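Local coordinates for protein tripeptidase (Staphylococcus aureus subsp. aureus, PDB 3RZA) that probably hydrolyses short peptides as a tripeptidase of the M20/M25/M40 metallopeptidase family, with zinc and calcium bound side by side in its metal centre, at residues 90-102 against 152-164. Numbering follows the deposited sequence.
Sequences VPKLYLTSHMDTV and GQIQFVITVGEES. With ZN (zinc ion), chain C; CA (calcium ion), chain D.
Parallel strands 93-98 and 154-159 pair in the central sheet and end at a two-metal centre, where H98 and E163 meet. Backbone bonds alternate along the ladder, from L93 N to Q153 O at one end to M99 N, 2.8 Å from T159 O, at the other. V157 O takes two donors from opposite faces of its carbonyl plane: T96 OG1 at 2.7 Å, 36° out of that plane, and S97 N. L95 and F156 point the same way, CD1 against CE2, on the face packed by helices 374-393 and 128-147. Selenomethionine M99, bent at chi3 (78°), sets CE tightly against I158 CG2.

At the strand ends, as in dinuclear M20 peptidases, the metal ligands gather: H98, the last residue of its strand, binds zinc through NE2 at 2.1 Å; E163, in the 3-10 turn after strand 154-159, holds calcium through OE2 (2.2 Å) and, more loosely, OE1, and D129 joins both ions. The E162 carboxylate stacks over one H98 face, 12° from parallel and offset toward the rim, while E162 CB lies 3.7 Å from the H98 ring centroid in a CH-pi contact. H98 ND1 bonds weakly to D100 OD1 and O. E163 N meets D100 OD2 on its syn side at 2.9 Å, an oxygen also hydrogen-bonded to T40 OG1.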
loop_
_atom_site.group_PDB
_atom_site.type_symbol
_atom_site.label_atom_id
_atom_site.label_comp_id
_atom_site.label_asym_id
_atom_site.label_seq_id
_atom_site.Cartn_x
_atom_site.Cartn_y
_atom_site.Cartn_z
ATOM N N VAL A 90 -50.070 -16.140 23.962
ATOM C CA VAL A 90 -48.661 -16.395 24.304
ATOM C C VAL A 90 -47.756 -15.371 23.587
ATOM O O VAL A 90 -48.212 -14.712 22.642
ATOM C CB VAL A 90 -48.227 -17.835 23.910
ATOM C CG1 VAL A 90 -49.248 -18.868 24.394
ATOM C CG2 VAL A 90 -48.001 -17.948 22.398
ATOM N N PRO A 91 -46.475 -15.238 24.027
ATOM C CA PRO A 91 -45.596 -14.266 23.416
ATOM C C PRO A 91 -45.381 -14.449 21.907
ATOM O O PRO A 91 -45.471 -15.581 21.381
ATOM C CB PRO A 91 -44.272 -14.492 24.156
ATOM C CG PRO A 91 -44.668 -14.948 25.460
ATOM C CD PRO A 91 -45.832 -15.834 25.216
ATOM N N LYS A 92 -45.129 -13.327 21.237
ATOM C CA LYS A 92 -44.923 -13.300 19.797
ATOM C C LYS A 92 -43.430 -13.334 19.574
ATOM O O LYS A 92 -42.704 -12.500 20.128
ATOM C CB LYS A 92 -45.523 -12.039 19.191
ATOM C CG LYS A 92 -47.054 -11.901 19.387
ATOM C CD LYS A 92 -47.513 -10.547 18.892
ATOM C CE LYS A 92 -49.020 -10.442 18.799
ATOM N NZ LYS A 92 -49.423 -9.099 18.283
ATOM N N LEU A 93 -42.987 -14.296 18.765
ATOM C CA LEU A 93 -41.580 -14.612 18.546
ATOM C C LEU A 93 -41.179 -14.178 17.171
ATOM O O LEU A 93 -42.012 -14.186 16.250
ATOM C CB LEU A 93 -41.385 -16.131 18.645
ATOM C CG LEU A 93 -39.980 -16.709 18.481
ATOM C CD1 LEU A 93 -38.986 -16.072 19.472
ATOM C CD2 LEU A 93 -40.071 -18.195 18.677
ATOM N N TYR A 94 -39.907 -13.816 17.002
ATOM C CA TYR A 94 -39.303 -13.766 15.678
ATOM C C TYR A 94 -38.007 -14.549 15.652
ATOM O O TYR A 94 -37.367 -14.729 16.671
ATOM C CB TYR A 94 -39.099 -12.317 15.160
ATOM C CG TYR A 94 -37.745 -11.733 15.472
ATOM C CD1 TYR A 94 -37.485 -11.187 16.724
ATOM C CD2 TYR A 94 -36.706 -11.750 14.526
ATOM C CE1 TYR A 94 -36.246 -10.687 17.045
ATOM C CE2 TYR A 94 -35.452 -11.252 14.846
ATOM C CZ TYR A 94 -35.229 -10.710 16.114
ATOM O OH TYR A 94 -33.984 -10.196 16.431
ATOM N N LEU A 95 -37.654 -15.026 14.459
ATOM C CA LEU A 95 -36.392 -15.705 14.203
ATOM C C LEU A 95 -35.811 -15.066 12.961
ATOM O O LEU A 95 -36.568 -14.761 12.044
ATOM C CB LEU A 95 -36.637 -17.187 13.960
ATOM C CG LEU A 95 -37.305 -17.981 15.081
ATOM C CD1 LEU A 95 -37.768 -19.344 14.531
ATOM C CD2 LEU A 95 -36.341 -18.141 16.269
ATOM N N THR A 96 -34.492 -14.872 12.921
ATOM C CA THR A 96 -33.817 -14.279 11.758
ATOM C C THR A 96 -32.540 -15.014 11.351
ATOM O O THR A 96 -31.787 -15.480 12.201
ATOM C CB THR A 96 -33.522 -12.752 11.934
ATOM O OG1 THR A 96 -33.020 -12.212 10.708
ATOM C CG2 THR A 96 -32.515 -12.487 13.018
ATOM N N SER A 97 -32.398 -15.214 10.037
ATOM C CA SER A 97 -31.160 -15.615 9.413
ATOM C C SER A 97 -30.954 -14.754 8.193
ATOM O O SER A 97 -31.854 -14.044 7.797
ATOM C CB SER A 97 -31.213 -17.098 9.033
ATOM O OG SER A 97 -30.817 -17.898 10.138
ATOM N N HIS A 98 -29.744 -14.760 7.657
ATOM C CA HIS A 98 -29.424 -13.984 6.449
ATOM C C HIS A 98 -29.161 -14.916 5.255
ATOM O O HIS A 98 -28.550 -15.978 5.411
ATOM C CB HIS A 98 -28.257 -13.015 6.683
ATOM C CG HIS A 98 -26.951 -13.663 6.985
ATOM N ND1 HIS A 98 -26.018 -13.946 6.013
ATOM C CD2 HIS A 98 -26.361 -13.946 8.169
ATOM C CE1 HIS A 98 -24.930 -14.435 6.584
ATOM N NE2 HIS A 98 -25.110 -14.433 7.893
HETATM N N MSE A 99 -29.652 -14.512 4.082
HETATM C CA MSE A 99 -29.601 -15.343 2.872
HETATM C C MSE A 99 -28.302 -15.189 2.068
HETATM O O MSE A 99 -28.041 -16.002 1.160
HETATM C CB MSE A 99 -30.824 -15.071 2.002
HETATM C CG MSE A 99 -30.791 -13.804 1.205
HETATM SE SE MSE A 99 -32.449 -13.511 0.341
HETATM C CE MSE A 99 -33.455 -12.859 1.884
ATOM N N ASP A 100 -27.512 -14.143 2.368
ATOM C CA ASP A 100 -26.229 -13.909 1.686
ATOM C C ASP A 100 -25.037 -14.623 2.367
ATOM O O ASP A 100 -25.078 -14.938 3.551
ATOM C CB ASP A 100 -25.915 -12.410 1.521
ATOM C CG ASP A 100 -25.718 -11.671 2.866
ATOM O OD1 ASP A 100 -26.517 -11.900 3.794
ATOM O OD2 ASP A 100 -24.787 -10.847 2.979
ATOM N N THR A 101 -23.991 -14.868 1.573
ATOM C CA THR A 101 -22.720 -15.407 2.048
ATOM C C THR A 101 -21.586 -14.457 1.651
ATOM O O THR A 101 -21.758 -13.603 0.778
ATOM C CB THR A 101 -22.439 -16.753 1.402
ATOM O OG1 THR A 101 -22.085 -16.539 0.031
ATOM C CG2 THR A 101 -23.639 -17.638 1.469
ATOM N N VAL A 102 -20.408 -14.648 2.252
ATOM C CA VAL A 102 -19.188 -13.950 1.782
ATOM C C VAL A 102 -18.725 -14.535 0.443
ATOM O O VAL A 102 -19.316 -15.513 -0.069
ATOM C CB VAL A 102 -18.020 -14.001 2.801
ATOM C CG1 VAL A 102 -18.464 -13.443 4.173
ATOM C CG2 VAL A 102 -17.446 -15.415 2.909
ATOM N N GLY A 152 -47.603 -20.092 19.113
ATOM C CA GLY A 152 -47.949 -18.683 18.974
ATOM C C GLY A 152 -47.555 -18.131 17.612
ATOM O O GLY A 152 -47.200 -18.882 16.682
ATOM N N GLN A 153 -47.653 -16.811 17.487
ATOM C CA GLN A 153 -47.231 -16.121 16.287
ATOM C C GLN A 153 -45.731 -16.224 16.220
ATOM O O GLN A 153 -45.074 -16.053 17.239
ATOM C CB GLN A 153 -47.639 -14.649 16.316
ATOM C CG GLN A 153 -47.422 -13.902 15.018
ATOM C CD GLN A 153 -47.996 -12.505 15.077
ATOM O OE1 GLN A 153 -49.207 -12.340 15.055
ATOM N NE2 GLN A 153 -47.130 -11.494 15.201
ATOM N N ILE A 154 -45.213 -16.516 15.021
ATOM C CA ILE A 154 -43.777 -16.587 14.755
ATOM C C ILE A 154 -43.515 -15.838 13.451
ATOM O O ILE A 154 -44.191 -16.102 12.442
ATOM C CB ILE A 154 -43.267 -18.051 14.585
ATOM C CG1 ILE A 154 -43.871 -18.988 15.633
ATOM C CG2 ILE A 154 -41.764 -18.083 14.685
ATOM C CD1 ILE A 154 -43.510 -20.442 15.426
ATOM N N GLN A 155 -42.566 -14.905 13.471
ATOM C CA GLN A 155 -42.063 -14.265 12.241
ATOM C C GLN A 155 -40.672 -14.790 11.874
ATOM O O GLN A 155 -39.834 -14.994 12.757
ATOM C CB GLN A 155 -42.056 -12.747 12.370
ATOM C CG GLN A 155 -43.445 -12.176 12.400
ATOM C CD GLN A 155 -43.481 -10.671 12.303
ATOM O OE1 GLN A 155 -42.753 -9.985 13.002
ATOM N NE2 GLN A 155 -44.368 -10.150 11.470
ATOM N N PHE A 156 -40.465 -15.048 10.578
ATOM C CA PHE A 156 -39.192 -15.491 10.038
ATOM C C PHE A 156 -38.680 -14.360 9.173
ATOM O O PHE A 156 -39.303 -14.029 8.152
ATOM C CB PHE A 156 -39.377 -16.763 9.229
ATOM C CG PHE A 156 -39.777 -17.938 10.067
ATOM C CD1 PHE A 156 -41.092 -18.105 10.466
ATOM C CD2 PHE A 156 -38.830 -18.874 10.480
ATOM C CE1 PHE A 156 -41.458 -19.176 11.268
ATOM C CE2 PHE A 156 -39.195 -19.968 11.266
ATOM C CZ PHE A 156 -40.498 -20.119 11.664
ATOM N N VAL A 157 -37.594 -13.729 9.627
ATOM C CA VAL A 157 -37.052 -12.518 9.019
ATOM C C VAL A 157 -35.776 -12.903 8.271
ATOM O O VAL A 157 -34.773 -13.262 8.895
ATOM C CB VAL A 157 -36.751 -11.423 10.098
ATOM C CG1 VAL A 157 -36.177 -10.191 9.462
ATOM C CG2 VAL A 157 -38.019 -11.075 10.875
ATOM N N ILE A 158 -35.819 -12.848 6.935
ATOM C CA ILE A 158 -34.697 -13.304 6.094
ATOM C C ILE A 158 -34.052 -12.074 5.461
ATOM O O ILE A 158 -34.677 -11.391 4.626
ATOM C CB ILE A 158 -35.129 -14.312 4.989
ATOM C CG1 ILE A 158 -36.209 -15.290 5.483
ATOM C CG2 ILE A 158 -33.922 -15.065 4.464
ATOM C CD1 ILE A 158 -35.877 -16.036 6.755
ATOM N N THR A 159 -32.819 -11.771 5.882
ATOM C CA THR A 159 -32.161 -10.540 5.482
ATOM C C THR A 159 -31.190 -10.752 4.344
ATOM O O THR A 159 -30.712 -11.868 4.100
ATOM C CB THR A 159 -31.370 -9.899 6.627
ATOM O OG1 THR A 159 -30.320 -10.780 7.011
ATOM C CG2 THR A 159 -32.249 -9.643 7.772
ATOM N N VAL A 160 -30.869 -9.645 3.714
ATOM C CA VAL A 160 -29.884 -9.567 2.628
ATOM C C VAL A 160 -28.742 -8.716 3.160
ATOM O O VAL A 160 -28.884 -8.052 4.200
ATOM C CB VAL A 160 -30.470 -8.940 1.382
ATOM C CG1 VAL A 160 -31.424 -9.945 0.667
ATOM C CG2 VAL A 160 -31.193 -7.617 1.717
ATOM N N GLY A 161 -27.578 -8.821 2.528
ATOM C CA GLY A 161 -26.460 -7.965 2.843
ATOM C C GLY A 161 -25.901 -7.990 4.249
ATOM O O GLY A 161 -25.229 -7.041 4.632
ATOM N N GLU A 162 -26.162 -9.046 5.030
ATOM C CA GLU A 162 -25.589 -9.136 6.370
ATOM C C GLU A 162 -24.063 -9.089 6.332
ATOM O O GLU A 162 -23.450 -8.423 7.164
ATOM C CB GLU A 162 -26.080 -10.380 7.119
ATOM C CG GLU A 162 -25.780 -10.389 8.652
ATOM C CD GLU A 162 -24.406 -10.992 9.072
ATOM O OE1 GLU A 162 -23.611 -11.521 8.242
ATOM O OE2 GLU A 162 -24.124 -10.939 10.276
ATOM N N GLU A 163 -23.487 -9.737 5.326
ATOM C CA GLU A 163 -22.037 -9.792 5.135
ATOM C C GLU A 163 -21.418 -8.552 4.509
ATOM O O GLU A 163 -20.221 -8.509 4.381
ATOM C CB GLU A 163 -21.664 -11.008 4.264
ATOM C CG GLU A 163 -22.172 -12.330 4.762
ATOM C CD GLU A 163 -21.446 -12.843 5.949
ATOM O OE1 GLU A 163 -20.712 -12.108 6.658
ATOM O OE2 GLU A 163 -21.572 -14.058 6.207
ATOM N N SER A 164 -22.234 -7.573 4.102
ATOM C CA SER A 164 -21.765 -6.238 3.704
ATOM C C SER A 164 -21.882 -5.182 4.841
ATOM O O SER A 164 -21.792 -3.984 4.564
ATOM C CB SER A 164 -22.552 -5.748 2.479
ATOM O OG SER A 164 -22.547 -6.692 1.452
HETATM ZN ZN ZN C . -23.779 -15.043 9.448
HETATM CA CA CA D . -20.507 -14.446 8.092
HETATM O O HOH W 1 -48.313 -15.408 19.871
HETATM O O HOH W 2 -44.768 -17.601 19.542
HETATM O O HOH W 3 -44.292 -12.824 15.921
HETATM O O HOH W 4 -20.802 -16.391 4.811
HETATM O O HOH W 5 -22.139 -13.867 9.980
#